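RRNA adenine N-6-methyltransferase (Saccharopolyspora erythraea, PDB 6NVM) dimethylates a single adenine of 23S rRNA with S-adenosyl-L-methionine as methyl donor, lowering ribosomal affinity for macrolide, lincosamide and streptogramin B antibiotics. Local coordinates at residues K57-I62 / E81-R86; R91-T96 / P131-A136; S97-I100 / L104-S107; R183-T188 / F192-V197; N248-L253 / A264-A269. All coordinates share one frame; numbering follows the deposited sequence. Where two conformers were deposited one is given.

Contact 1 (K57-I62 / E81-R86); sequences KTIARI and EGLLTR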
# COMPACT_ATOMS: atom_id res chain seq x y z
N LYS A 57 16.91 -12.57 8.17
CA LYS A 57 17.24 -11.15 8.01
C LYS A 57 16.09 -10.39 7.38
O LYS A 57 15.79 -9.25 7.77
CB LYS A 57 18.51 -11.01 7.17
CG LYS A 57 18.93 -9.57 6.90
CD LYS A 57 20.17 -9.52 6.01
CE LYS A 57 20.57 -8.09 5.69
NZ LYS A 57 21.75 -8.02 4.79
N THR A 58 15.43 -10.98 6.39
CA THR A 58 14.30 -10.31 5.76
C THR A 58 13.12 -10.22 6.72
O THR A 58 12.45 -9.18 6.79
CB THR A 58 13.90 -11.06 4.49
OG1 THR A 58 15.06 -11.21 3.66
CG2 THR A 58 12.81 -10.31 3.74
N ILE A 59 12.86 -11.28 7.47
CA ILE A 59 11.77 -11.26 8.45
C ILE A 59 11.98 -10.12 9.44
O ILE A 59 11.05 -9.37 9.75
CB ILE A 59 11.66 -12.64 9.13
CG1 ILE A 59 11.13 -13.65 8.11
CG2 ILE A 59 10.76 -12.58 10.37
CD1 ILE A 59 11.09 -15.09 8.60
N ALA A 60 13.20 -9.97 9.95
CA ALA A 60 13.49 -8.87 10.87
C ALA A 60 13.29 -7.52 10.20
O ALA A 60 12.81 -6.57 10.82
CB ALA A 60 14.91 -9.00 11.42
N ARG A 61 13.66 -7.42 8.92
CA ARG A 61 13.48 -6.18 8.17
C ARG A 61 12.01 -5.81 8.07
O ARG A 61 11.64 -4.64 8.22
CB ARG A 61 14.09 -6.34 6.78
CG ARG A 61 14.04 -5.11 5.91
CD ARG A 61 15.01 -4.06 6.40
NE ARG A 61 15.13 -2.95 5.46
CZ ARG A 61 15.78 -1.82 5.71
NH1 ARG A 61 16.37 -1.65 6.89
NH2 ARG A 61 15.83 -0.87 4.80
N ILE A 62 11.14 -6.80 7.83
CA ILE A 62 9.71 -6.55 7.79
C ILE A 62 9.22 -5.99 9.12
O ILE A 62 8.49 -4.99 9.17
CB ILE A 62 8.95 -7.83 7.41
CG1 ILE A 62 9.37 -8.30 6.01
CG2 ILE A 62 7.45 -7.61 7.48
CD1 ILE A 62 8.97 -9.72 5.68
N GLU A 81 4.50 -19.76 8.83
CA GLU A 81 5.13 -20.50 9.92
C GLU A 81 5.09 -19.75 11.25
O GLU A 81 5.29 -20.36 12.30
CB GLU A 81 6.58 -20.82 9.58
CG GLU A 81 6.76 -21.60 8.28
CD GLU A 81 6.24 -23.02 8.36
OE1 GLU A 81 5.84 -23.45 9.46
OE2 GLU A 81 6.23 -23.71 7.32
N GLY A 82 4.85 -18.44 11.22
CA GLY A 82 4.70 -17.68 12.44
C GLY A 82 5.97 -17.10 13.03
O GLY A 82 5.91 -16.52 14.12
N LEU A 83 7.12 -17.23 12.37
CA LEU A 83 8.33 -16.58 12.88
C LEU A 83 8.18 -15.07 12.84
O LEU A 83 8.50 -14.37 13.81
CB LEU A 83 9.56 -17.03 12.10
CG LEU A 83 10.87 -16.32 12.46
CD1 LEU A 83 11.20 -16.43 13.96
CD2 LEU A 83 12.01 -16.86 11.63
N LEU A 84 7.69 -14.54 11.72
CA LEU A 84 7.41 -13.11 11.66
C LEU A 84 6.44 -12.70 12.76
O LEU A 84 6.60 -11.64 13.39
CB LEU A 84 6.85 -12.73 10.29
CG LEU A 84 6.34 -11.30 10.12
CD1 LEU A 84 7.42 -10.30 10.46
CD2 LEU A 84 5.81 -11.09 8.71
N THR A 85 5.42 -13.53 13.02
CA THR A 85 4.45 -13.20 14.05
C THR A 85 5.13 -12.99 15.40
O THR A 85 4.77 -12.08 16.16
CB THR A 85 3.41 -14.31 14.16
OG1 THR A 85 3.01 -14.73 12.85
CG2 THR A 85 2.19 -13.83 14.94
N ARG A 86 6.12 -13.82 15.72
CA ARG A 86 6.86 -13.67 16.98
C ARG A 86 7.58 -12.33 17.03
O ARG A 86 7.59 -11.65 18.07
CB ARG A 86 7.87 -14.81 17.13
CG ARG A 86 7.28 -16.21 17.16
CD ARG A 86 8.38 -17.27 17.04
NE ARG A 86 7.86 -18.60 16.72
CZ ARG A 86 7.64 -19.57 17.59
NH1 ARG A 86 7.90 -19.40 18.88
NH2 ARG A 86 7.17 -20.74 17.16

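Contact 2 (R91-T96 / P131-A136); sequences RARQVT and PPEPFA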
# COMPACT_ATOMS: atom_id res chain seq x y z
N ARG A 91 7.34 -6.36 19.54
CA ARG A 91 7.40 -4.92 19.40
C ARG A 91 6.05 -4.23 19.56
O ARG A 91 6.02 -3.06 19.97
CB ARG A 91 7.97 -4.56 18.02
CG ARG A 91 9.39 -5.08 17.77
CD ARG A 91 9.74 -5.07 16.28
NE ARG A 91 11.17 -5.29 16.04
CZ ARG A 91 11.77 -6.47 16.05
NH1 ARG A 91 11.09 -7.58 16.31
NH2 ARG A 91 13.08 -6.56 15.82
N ALA A 92 4.95 -4.90 19.25
CA ALA A 92 3.62 -4.31 19.24
C ALA A 92 2.86 -4.69 20.51
O ALA A 92 3.24 -5.59 21.26
CB ALA A 92 2.84 -4.76 18.00
N ARG A 93 1.74 -3.99 20.73
CA ARG A 93 0.89 -4.30 21.87
C ARG A 93 0.40 -5.74 21.80
O ARG A 93 0.37 -6.45 22.82
CB ARG A 93 -0.29 -3.33 21.92
CG ARG A 93 -1.07 -3.38 23.24
CD ARG A 93 -2.27 -2.45 23.20
NE ARG A 93 -3.38 -3.00 22.43
CZ ARG A 93 -4.35 -2.28 21.87
NH1 ARG A 93 -4.35 -0.96 21.98
NH2 ARG A 93 -5.32 -2.88 21.21
N GLN A 94 -0.01 -6.17 20.61
CA GLN A 94 -0.57 -7.49 20.39
C GLN A 94 -0.64 -7.72 18.89
O GLN A 94 -0.60 -6.77 18.10
CB GLN A 94 -1.96 -7.63 21.02
CG GLN A 94 -2.97 -6.63 20.48
CD GLN A 94 -4.27 -6.65 21.25
OE1 GLN A 94 -4.60 -5.70 21.95
NE2 GLN A 94 -5.01 -7.74 21.11
N VAL A 95 -0.72 -8.99 18.51
CA VAL A 95 -0.85 -9.38 17.11
C VAL A 95 -2.08 -10.26 16.98
O VAL A 95 -2.24 -11.23 17.73
CB VAL A 95 0.40 -10.11 16.59
CG1 VAL A 95 0.23 -10.46 15.11
CG2 VAL A 95 1.65 -9.28 16.82
N THR A 96 -2.93 -9.93 16.02
CA THR A 96 -4.05 -10.78 15.64
C THR A 96 -3.72 -11.32 14.25
O THR A 96 -3.68 -10.56 13.28
CB THR A 96 -5.36 -10.00 15.65
OG1 THR A 96 -5.54 -9.39 16.93
CG2 THR A 96 -6.54 -10.92 15.37
N PRO A 131 -9.97 -2.80 13.39
CA PRO A 131 -10.31 -2.37 14.74
C PRO A 131 -10.60 -0.88 14.79
O PRO A 131 -10.06 -0.11 13.97
CB PRO A 131 -9.04 -2.73 15.55
CG PRO A 131 -7.95 -2.77 14.55
CD PRO A 131 -8.57 -3.24 13.26
N PRO A 132 -11.44 -0.43 15.72
CA PRO A 132 -11.80 0.99 15.76
C PRO A 132 -10.81 1.85 16.52
O PRO A 132 -11.19 2.81 17.20
CB PRO A 132 -13.17 0.97 16.45
CG PRO A 132 -13.06 -0.18 17.40
CD PRO A 132 -12.19 -1.21 16.72
N GLU A 133 -9.53 1.51 16.42
CA GLU A 133 -8.44 2.24 17.05
C GLU A 133 -7.25 2.20 16.10
O GLU A 133 -7.25 1.40 15.16
CB GLU A 133 -8.08 1.63 18.40
CG GLU A 133 -7.69 0.15 18.31
CD GLU A 133 -7.15 -0.42 19.61
OE1 GLU A 133 -6.42 0.31 20.33
OE2 GLU A 133 -7.44 -1.59 19.92
N PRO A 134 -6.23 3.04 16.30
CA PRO A 134 -5.06 2.98 15.43
C PRO A 134 -4.44 1.59 15.46
O PRO A 134 -4.43 0.92 16.49
CB PRO A 134 -4.12 4.04 16.01
CG PRO A 134 -5.01 4.97 16.77
CD PRO A 134 -6.11 4.10 17.32
N PHE A 135 -3.93 1.16 14.31
CA PHE A 135 -3.35 -0.17 14.19
C PHE A 135 -2.44 -0.20 12.98
O PHE A 135 -2.43 0.72 12.16
CB PHE A 135 -4.43 -1.25 14.08
CG PHE A 135 -5.08 -1.31 12.72
CD1 PHE A 135 -6.03 -0.38 12.36
CD2 PHE A 135 -4.73 -2.30 11.81
CE1 PHE A 135 -6.63 -0.42 11.10
CE2 PHE A 135 -5.33 -2.36 10.55
CZ PHE A 135 -6.28 -1.41 10.20
N ALA A 136 -1.65 -1.27 12.89
CA ALA A 136 -0.81 -1.53 11.74
C ALA A 136 -1.17 -2.88 11.15
O ALA A 136 -1.59 -3.80 11.86
CB ALA A 136 0.67 -1.52 12.12

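Contact 3 (S97-I100 / L104-S107); sequences SYEI and LAKS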
# COMPACT_ATOMS: atom_id res chain seq x y z
N SER A 97 -3.52 -12.63 14.17
CA SER A 97 -2.99 -13.29 12.98
C SER A 97 -4.09 -14.15 12.36
O SER A 97 -4.62 -15.05 13.02
CB SER A 97 -1.78 -14.14 13.36
OG SER A 97 -1.21 -14.76 12.24
N TYR A 98 -4.39 -13.89 11.09
CA TYR A 98 -5.47 -14.57 10.39
C TYR A 98 -4.95 -15.76 9.60
O TYR A 98 -4.04 -15.62 8.77
CB TYR A 98 -6.21 -13.60 9.47
CG TYR A 98 -7.09 -12.66 10.25
CD1 TYR A 98 -6.54 -11.57 10.93
CD2 TYR A 98 -8.45 -12.87 10.35
CE1 TYR A 98 -7.34 -10.72 11.66
CE2 TYR A 98 -9.26 -12.02 11.08
CZ TYR A 98 -8.70 -10.95 11.73
OH TYR A 98 -9.48 -10.10 12.47
N GLU A 99 -5.54 -16.93 9.83
CA GLU A 99 -5.23 -18.13 9.07
C GLU A 99 -6.54 -18.78 8.64
O GLU A 99 -7.33 -19.22 9.48
CB GLU A 99 -4.39 -19.10 9.90
CG GLU A 99 -4.18 -20.46 9.25
CD GLU A 99 -3.72 -20.33 7.82
OE1 GLU A 99 -2.64 -19.73 7.60
OE2 GLU A 99 -4.43 -20.81 6.91
N ILE A 100 -6.78 -18.83 7.33
CA ILE A 100 -8.08 -19.27 6.84
C ILE A 100 -8.25 -20.78 6.98
O ILE A 100 -9.38 -21.27 7.12
CB ILE A 100 -8.27 -18.82 5.37
CG1 ILE A 100 -9.73 -18.98 4.95
CG2 ILE A 100 -7.35 -19.62 4.45
CD1 ILE A 100 -10.04 -18.36 3.59
N LEU A 104 -4.32 -25.51 9.85
CA LEU A 104 -3.17 -24.64 10.02
C LEU A 104 -3.39 -23.64 11.14
O LEU A 104 -2.44 -23.30 11.85
CB LEU A 104 -2.86 -23.91 8.71
CG LEU A 104 -2.47 -24.83 7.54
CD1 LEU A 104 -2.22 -24.01 6.28
CD2 LEU A 104 -1.24 -25.67 7.89
N ALA A 105 -4.62 -23.16 11.31
CA ALA A 105 -4.90 -22.21 12.38
C ALA A 105 -4.63 -22.84 13.74
O ALA A 105 -4.01 -22.22 14.61
CB ALA A 105 -6.34 -21.71 12.29
N LYS A 106 -5.11 -24.07 13.94
CA LYS A 106 -4.91 -24.75 15.22
C LYS A 106 -3.43 -24.99 15.51
O LYS A 106 -2.97 -24.76 16.63
CB LYS A 106 -5.68 -26.08 15.23
CG LYS A 106 -7.18 -25.91 15.36
CD LYS A 106 -7.88 -27.26 15.49
CE LYS A 106 -8.26 -27.84 14.14
NZ LYS A 106 -9.39 -27.10 13.51
N SER A 107 -2.67 -25.45 14.51
CA SER A 107 -1.26 -25.72 14.77
C SER A 107 -0.49 -24.42 15.01
O SER A 107 0.40 -24.37 15.87
CB SER A 107 -0.64 -26.51 13.61
OG SER A 107 -0.45 -25.69 12.48

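Contact 4 (R183-T188 / F192-V197); sequences RLTVMT and FEWEFV. With SO4 (sulfate ion), chain B.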
# COMPACT_ATOMS: atom_id res chain seq x y z
N ARG A 183 -2.56 4.34 -11.18
CA ARG A 183 -3.63 5.32 -11.00
C ARG A 183 -4.08 5.38 -9.54
O ARG A 183 -4.33 6.47 -9.01
CB ARG A 183 -4.80 4.95 -11.91
CG ARG A 183 -6.08 5.77 -11.70
CD ARG A 183 -7.22 5.15 -12.51
NE ARG A 183 -8.54 5.43 -11.94
CZ ARG A 183 -9.07 4.77 -10.90
NH1 ARG A 183 -8.38 3.82 -10.29
NH2 ARG A 183 -10.28 5.09 -10.46
N LEU A 184 -4.22 4.23 -8.89
CA LEU A 184 -4.66 4.22 -7.50
C LEU A 184 -3.65 4.94 -6.60
O LEU A 184 -4.03 5.64 -5.66
CB LEU A 184 -4.88 2.79 -7.03
CG LEU A 184 -5.40 2.61 -5.59
CD1 LEU A 184 -6.77 3.25 -5.41
CD2 LEU A 184 -5.45 1.13 -5.23
N THR A 185 -2.36 4.78 -6.89
CA THR A 185 -1.34 5.47 -6.11
C THR A 185 -1.49 6.99 -6.23
O THR A 185 -1.41 7.71 -5.23
CB THR A 185 0.06 5.04 -6.57
OG1 THR A 185 0.20 3.62 -6.42
CG2 THR A 185 1.14 5.73 -5.75
N VAL A 186 -1.71 7.48 -7.45
CA VAL A 186 -1.88 8.92 -7.65
C VAL A 186 -3.15 9.41 -6.96
O VAL A 186 -3.16 10.46 -6.31
CB VAL A 186 -1.89 9.24 -9.16
CG1 VAL A 186 -2.18 10.72 -9.40
CG2 VAL A 186 -0.57 8.83 -9.80
N MET A 187 -4.25 8.65 -7.10
CA MET A 187 -5.52 9.05 -6.51
C MET A 187 -5.44 9.15 -4.99
O MET A 187 -6.05 10.05 -4.39
CB MET A 187 -6.61 8.04 -6.90
CG MET A 187 -6.97 8.05 -8.38
SD MET A 187 -8.21 9.30 -8.79
CE MET A 187 -9.67 8.61 -8.03
N THR A 188 -4.72 8.23 -4.35
CA THR A 188 -4.66 8.17 -2.89
C THR A 188 -3.46 8.90 -2.31
O THR A 188 -3.36 9.00 -1.08
CB THR A 188 -4.64 6.71 -2.42
OG1 THR A 188 -3.47 6.05 -2.93
CG2 THR A 188 -5.88 5.97 -2.89
N PHE A 192 -2.18 8.87 1.45
CA PHE A 192 -1.22 7.81 1.75
C PHE A 192 0.11 8.04 1.06
O PHE A 192 0.16 8.43 -0.11
CB PHE A 192 -1.75 6.45 1.29
CG PHE A 192 -2.72 5.83 2.23
CD1 PHE A 192 -4.08 6.12 2.15
CD2 PHE A 192 -2.29 4.94 3.21
CE1 PHE A 192 -4.97 5.55 3.02
CE2 PHE A 192 -3.18 4.37 4.07
CZ PHE A 192 -4.52 4.68 3.98
N GLU A 193 1.19 7.78 1.79
CA GLU A 193 2.51 7.59 1.19
C GLU A 193 2.64 6.13 0.77
O GLU A 193 2.17 5.22 1.46
CB GLU A 193 3.62 7.97 2.18
CG GLU A 193 3.47 9.36 2.79
CD GLU A 193 4.46 9.62 3.93
OE1 GLU A 193 5.13 8.68 4.38
OE2 GLU A 193 4.55 10.78 4.38
N TRP A 194 3.25 5.91 -0.40
CA TRP A 194 3.54 4.57 -0.92
C TRP A 194 5.05 4.47 -1.06
O TRP A 194 5.66 5.26 -1.78
CB TRP A 194 2.86 4.33 -2.28
CG TRP A 194 1.35 4.42 -2.30
CD1 TRP A 194 0.59 5.52 -2.04
CD2 TRP A 194 0.43 3.38 -2.65
NE1 TRP A 194 -0.75 5.22 -2.19
CE2 TRP A 194 -0.87 3.91 -2.57
CE3 TRP A 194 0.59 2.04 -3.03
CZ2 TRP A 194 -2.01 3.15 -2.84
CZ3 TRP A 194 -0.54 1.28 -3.29
CH2 TRP A 194 -1.82 1.84 -3.20
N GLU A 195 5.64 3.48 -0.40
CA GLU A 195 7.09 3.40 -0.30
C GLU A 195 7.58 2.01 -0.68
O GLU A 195 7.03 1.00 -0.21
CB GLU A 195 7.55 3.77 1.12
CG GLU A 195 7.18 5.20 1.52
CD GLU A 195 7.46 5.52 2.98
OE1 GLU A 195 7.81 4.60 3.75
OE2 GLU A 195 7.32 6.70 3.37
N PHE A 196 8.58 1.95 -1.55
CA PHE A 196 9.25 0.71 -1.91
C PHE A 196 10.40 0.49 -0.93
O PHE A 196 11.28 1.35 -0.81
CB PHE A 196 9.77 0.76 -3.35
CG PHE A 196 10.42 -0.51 -3.81
CD1 PHE A 196 9.67 -1.49 -4.44
CD2 PHE A 196 11.77 -0.72 -3.63
CE1 PHE A 196 10.26 -2.65 -4.87
CE2 PHE A 196 12.37 -1.89 -4.05
CZ PHE A 196 11.62 -2.86 -4.68
N VAL A 197 10.38 -0.64 -0.22
CA VAL A 197 11.40 -0.87 0.80
C VAL A 197 12.57 -1.65 0.20
O VAL A 197 13.70 -1.16 0.19
CB VAL A 197 10.80 -1.59 2.02
CG1 VAL A 197 11.89 -1.95 3.02
CG2 VAL A 197 9.75 -0.71 2.69
S SO4 B . -5.54 1.13 -10.66
O1 SO4 B . -5.69 0.63 -12.03
O2 SO4 B . -6.61 2.09 -10.38
O3 SO4 B . -4.25 1.78 -10.53
O4 SO4 B . -5.63 0.02 -9.72

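Contact 5 (N248-L253 / A264-A269); sequences NIQASL and AALDHA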
# COMPACT_ATOMS: atom_id res chain seq x y z
N ASN A 248 -3.84 13.30 -25.47
CA ASN A 248 -2.76 13.69 -24.58
C ASN A 248 -3.34 14.30 -23.31
O ASN A 248 -4.53 14.63 -23.23
CB ASN A 248 -1.82 14.69 -25.27
CG ASN A 248 -2.56 15.79 -25.99
OD1 ASN A 248 -2.95 16.79 -25.39
ND2 ASN A 248 -2.76 15.61 -27.29
N ILE A 249 -2.48 14.44 -22.30
CA ILE A 249 -2.93 14.99 -21.03
C ILE A 249 -3.49 16.39 -21.22
O ILE A 249 -4.50 16.77 -20.61
CB ILE A 249 -1.80 14.97 -19.99
CG1 ILE A 249 -2.32 15.45 -18.63
CG2 ILE A 249 -0.62 15.84 -20.43
CD1 ILE A 249 -1.36 15.25 -17.50
N GLN A 250 -2.87 17.19 -22.09
CA GLN A 250 -3.39 18.53 -22.33
C GLN A 250 -4.80 18.48 -22.91
O GLN A 250 -5.68 19.23 -22.48
CB GLN A 250 -2.46 19.30 -23.28
CG GLN A 250 -2.91 20.72 -23.55
CD GLN A 250 -1.78 21.61 -24.03
OE1 GLN A 250 -0.89 21.17 -24.76
NE2 GLN A 250 -1.81 22.88 -23.62
N ALA A 251 -5.03 17.58 -23.87
CA ALA A 251 -6.35 17.48 -24.48
C ALA A 251 -7.40 17.04 -23.46
O ALA A 251 -8.52 17.55 -23.46
CB ALA A 251 -6.31 16.51 -25.66
N SER A 252 -7.04 16.10 -22.59
CA SER A 252 -7.96 15.67 -21.54
C SER A 252 -8.33 16.84 -20.63
O SER A 252 -9.51 17.07 -20.34
CB SER A 252 -7.33 14.54 -20.73
OG SER A 252 -6.88 13.50 -21.59
N LEU A 253 -7.33 17.59 -20.17
CA LEU A 253 -7.60 18.71 -19.27
C LEU A 253 -8.47 19.77 -19.94
O LEU A 253 -9.26 20.43 -19.26
CB LEU A 253 -6.29 19.33 -18.79
CG LEU A 253 -5.46 18.43 -17.88
CD1 LEU A 253 -4.07 19.03 -17.68
CD2 LEU A 253 -6.18 18.24 -16.55
N ALA A 264 -0.87 27.14 -18.11
CA ALA A 264 -0.19 27.63 -16.91
C ALA A 264 0.03 26.51 -15.90
O ALA A 264 1.06 26.47 -15.21
CB ALA A 264 -1.00 28.76 -16.28
N ALA A 265 -0.93 25.59 -15.79
CA ALA A 265 -0.83 24.51 -14.81
C ALA A 265 0.22 23.49 -15.21
O ALA A 265 1.02 23.04 -14.38
CB ALA A 265 -2.19 23.83 -14.64
N LEU A 266 0.23 23.09 -16.48
CA LEU A 266 1.27 22.19 -16.97
C LEU A 266 2.66 22.77 -16.70
O LEU A 266 3.54 22.08 -16.16
CB LEU A 266 1.08 21.94 -18.47
CG LEU A 266 -0.15 21.10 -18.82
CD1 LEU A 266 -0.41 21.16 -20.32
CD2 LEU A 266 0.02 19.65 -18.38
N ASP A 267 2.86 24.05 -17.04
CA ASP A 267 4.16 24.66 -16.82
C ASP A 267 4.51 24.71 -15.33
O ASP A 267 5.65 24.45 -14.94
CB ASP A 267 4.19 26.07 -17.43
CG ASP A 267 4.31 26.06 -18.95
OD1 ASP A 267 4.42 24.96 -19.56
OD2 ASP A 267 4.30 27.16 -19.55
N HIS A 268 3.53 25.06 -14.49
CA HIS A 268 3.76 25.08 -13.05
C HIS A 268 4.20 23.72 -12.53
O HIS A 268 5.10 23.62 -11.69
CB HIS A 268 2.48 25.55 -12.33
CG HIS A 268 2.60 25.59 -10.84
ND1 HIS A 268 3.55 26.36 -10.19
CD2 HIS A 268 1.90 24.96 -9.87
CE1 HIS A 268 3.42 26.19 -8.88
NE2 HIS A 268 2.43 25.35 -8.67
N ALA A 269 3.58 22.65 -13.04
CA ALA A 269 3.91 21.30 -12.62
C ALA A 269 5.17 20.76 -13.28
O ALA A 269 5.67 19.72 -12.84
CB ALA A 269 2.74 20.36 -12.92

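Contact 1 (K57-I62 / E81-R86)
Ile62, which packs on Leu84 across the gap between two helices, has its N bonded to Thr58 O at 2.9 Å, as in any helix. No hydrogen bond crosses from 57-62 to 81-86; four branched aliphatic side chains do the work. Ile59 contributes two branches. Its CG2, anti to the backbone N, presses on the backbone of the other helix, 3.6 Å from Leu84 CA, while the CG1 arm runs on and brings CD1 to 3.6 Å from Leu83 CD2. The side chains of Ile59 and Leu83 meet at about a right angle, and the closest touch is between their end methyls. One turn later, Ile62 CG2 rests against the forked end of Leu84, with CD1 and CD2 of that leucine both 4.0 Å from it. Helix 83-89 starts straight after the glycine-rich loop that follows the first strand of a Rossmann-like class I methyltransferase. Gly82, the N-cap, has a positive phi of 89°, where a CB would run into the preceding carbonyl oxygen. Helix 56-65 packs beside the first turn of the helix that leaves this cofactor loop. Ile59 and Ile62 also touch Leu53, a predicted S-adenosyl-L-methionine contact. Thr85 points away from the helix 56-65 side, and its OG1 is hydrogen-bonded to Glu76 OE1 of strand 73-77. Leu84 stands about 6 Å, side chain to side chain, from Ala140, another predicted cofactor residue.

Contact 2 (R91-T96 / P131-A136)
An end-on arginine–carboxylate salt bridge joins Arg93, by the start of the strand that runs to residue 98, to Glu133, in the loop leading into strand 135-140. Each terminal nitrogen takes its own oxygen: Arg93 NH1 gives to Glu133 OE1 at 2.9 Å, and Arg93 NH2 to Glu133 OE2 at 2.8 Å. The second bond is nearly straight, with an angle of 171° at the hydrogen. Both oxygens lie close to the guanidinium plane and are met on the syn side, but from out of the carboxylate plane; the two planes are turned 35° against each other and the fork is twisted. The two strands are not neighbours in the sheet. Strand 73-77 runs between them in this Rossmann-like fold, and the salt bridge spans it at the N-terminal ends of the parallel strands, away from the predicted cofactor residues. A bend at chi3 (77°) of Arg93 also turns the side-on edge of its guanidinium to the neighbouring Gln94; NH2 thus serves two acceptors, and four bonds fix the rotation of the guanidinium. OE1 of Gln94 accepts from Arg93 NE, on a lone pair at 3.0 Å, and from Arg93 NH2, which sits above the amide plane.

Contact 3 (S97-I100 / L104-S107)
Glu99 starts at CB, which points at helix 102-111 and lies 4.0 Å from both CA and CB of Ala105. The next carbon is the tightest point of the contact: Glu99 CG sits 3.4 Å from Ala105 N and, on the same helix-facing side, 3.7 Å from Leu104 CB. It gets there because CG stands anti to the backbone N (chi1 172°), leaning the side chain onto the first turn of the helix. The chain then folds at chi2 (49°), so that the carboxylate turns along the helix start instead of reaching straight past it. CD of Glu99 comes to 3.8 Å from Leu104 CB, and OE2 rides over the same leucine, 3.9 Å from its CD1. That oxygen also accepts a hydrogen bond from the backbone N of Asp101, just before the helix, while OD1 of Asp101 in turn takes the amide of Leu104. The contact closes the strand-to-helix turn of the beta-alpha-beta unit made by strand 94-98, helix 102-111 and strand 118-121. An acidic residue at the end of this second strand is a hallmark of class I methyltransferases, where it commonly binds the ribose hydroxyls of the cofactor, and Glu99 is predicted to bind S-adenosyl-L-methionine. The aliphatic part of Glu99 is thus seated on Leu104 and Ala105, and OE2 is anchored by an amide at a helix N terminus; that setting would probably stabilise the negative charge and hold the carboxylate ready to receive the cofactor.

Contact 4 (R183-T188 / F192-V197)
Trp194, in edge strand 192-200 of the Rossmann-like sheet, lies against helix 183-188, the last helix of the connection from strand 159-167; a short turn joins helix and strand, which run roughly antiparallel with axes 8.5 Å apart. Four hydrogen bonds involve Thr188. Its carbonyl closes the turn, Phe192 N giving to Thr188 O at 2.8 Å. Its hydroxyl has chi1 near 62°, between the backbone N and the carbonyl carbon, which lets OG1 reach back to Leu184 O at 2.8 Å and also accept from Trp194 NE1 at 2.9 Å. The indole bond is bent (133° at the hydrogen), with the oxygen at the ring edge but somewhat out of its plane. Leu184 O receives the amide and the hydroxyl of Thr188 from opposite faces of its plane. The contacts over the ring use one face of the same indole: the methyl CG2 of Thr185 makes a CH-pi contact, 3.8 Å from the centroid of the Trp194 five-membered ring and 13° off its normal. OG1 of Thr185 also stands over the ring system while hydrogen-bonded to Arg174 O of helix 168-175. Apolar packing adds Leu184 CD2, 4.2 Å from Trp194 CH2. Charged groups gather at the other end of the helix, where Arg183 pairs with Glu239 of helix 228-243 and a sulfate, probably from the crystallisation liquor, is held partly by Ser182 OG. The amide of Leu184 points its hydrogen at this ion, N to sulfate O3 at 2.9 Å in a fairly straight bond.

Contact 5 (N248-L253 / A264-A269)
Leu266 reaches from helix 259-269 towards helix 249-254 and divides its two methyls between different partners. CD1 sits against the extended chain of Gln250, which the leucine meets at about a right angle, touching its carbons and coming within 4.0 Å of NE2. CD2 turns to the apolar side, 4.2 Å from Leu253 CD1 and 4.4 Å from Ile249 CG2. With CG of Leu266 anti to the carbonyl carbon (chi1 -69°), the fork lies with CD1 on Gln250 and CD2 on Ile249 and Leu253. Leu253 and Ile249 also lean on Cys241 of helix 228-243, and Ile249 on Trp285 of helix 282-292, so the leucine fork forms part of a wider apolar core. The short helix is capped by Asn248, with Ala251 N giving to Asn248 OD1 at 2.7 Å from above the amide plane. The segment axes stay 11.6 Å apart and run at 135°, a wide spacing filled by Leu266 and the side chains it meets. Such helix-to-helix packing, built on apolar contacts and remote from the predicted cofactor residues, belongs to the small all-helical C-terminal domain that Erm methyltransferases carry beside their Rossmann-like catalytic domain.

From the N terminus, contact 1 comes first, closing a loop that holds strand 73-77 and tying helix 56-65 to helix 83-89. The chain then enters strand 94-98, used by both contact 2 and contact 3. Contact 3 sits within the longer loop of contact 2 and closes one beta-alpha turn, while contact 2 reaches over strand 73-77 to the start of strand 135-140. Thr85 CG2 of contact 1 packs on Val95 CG1 of contact 2, 3.9 Å away. Contact 4 follows in series, closing the turn before the edge strand of the same sheet. Contact 5 closes last, in the helical region, its centre about 45 Å from that of contact 1. No two loops cross.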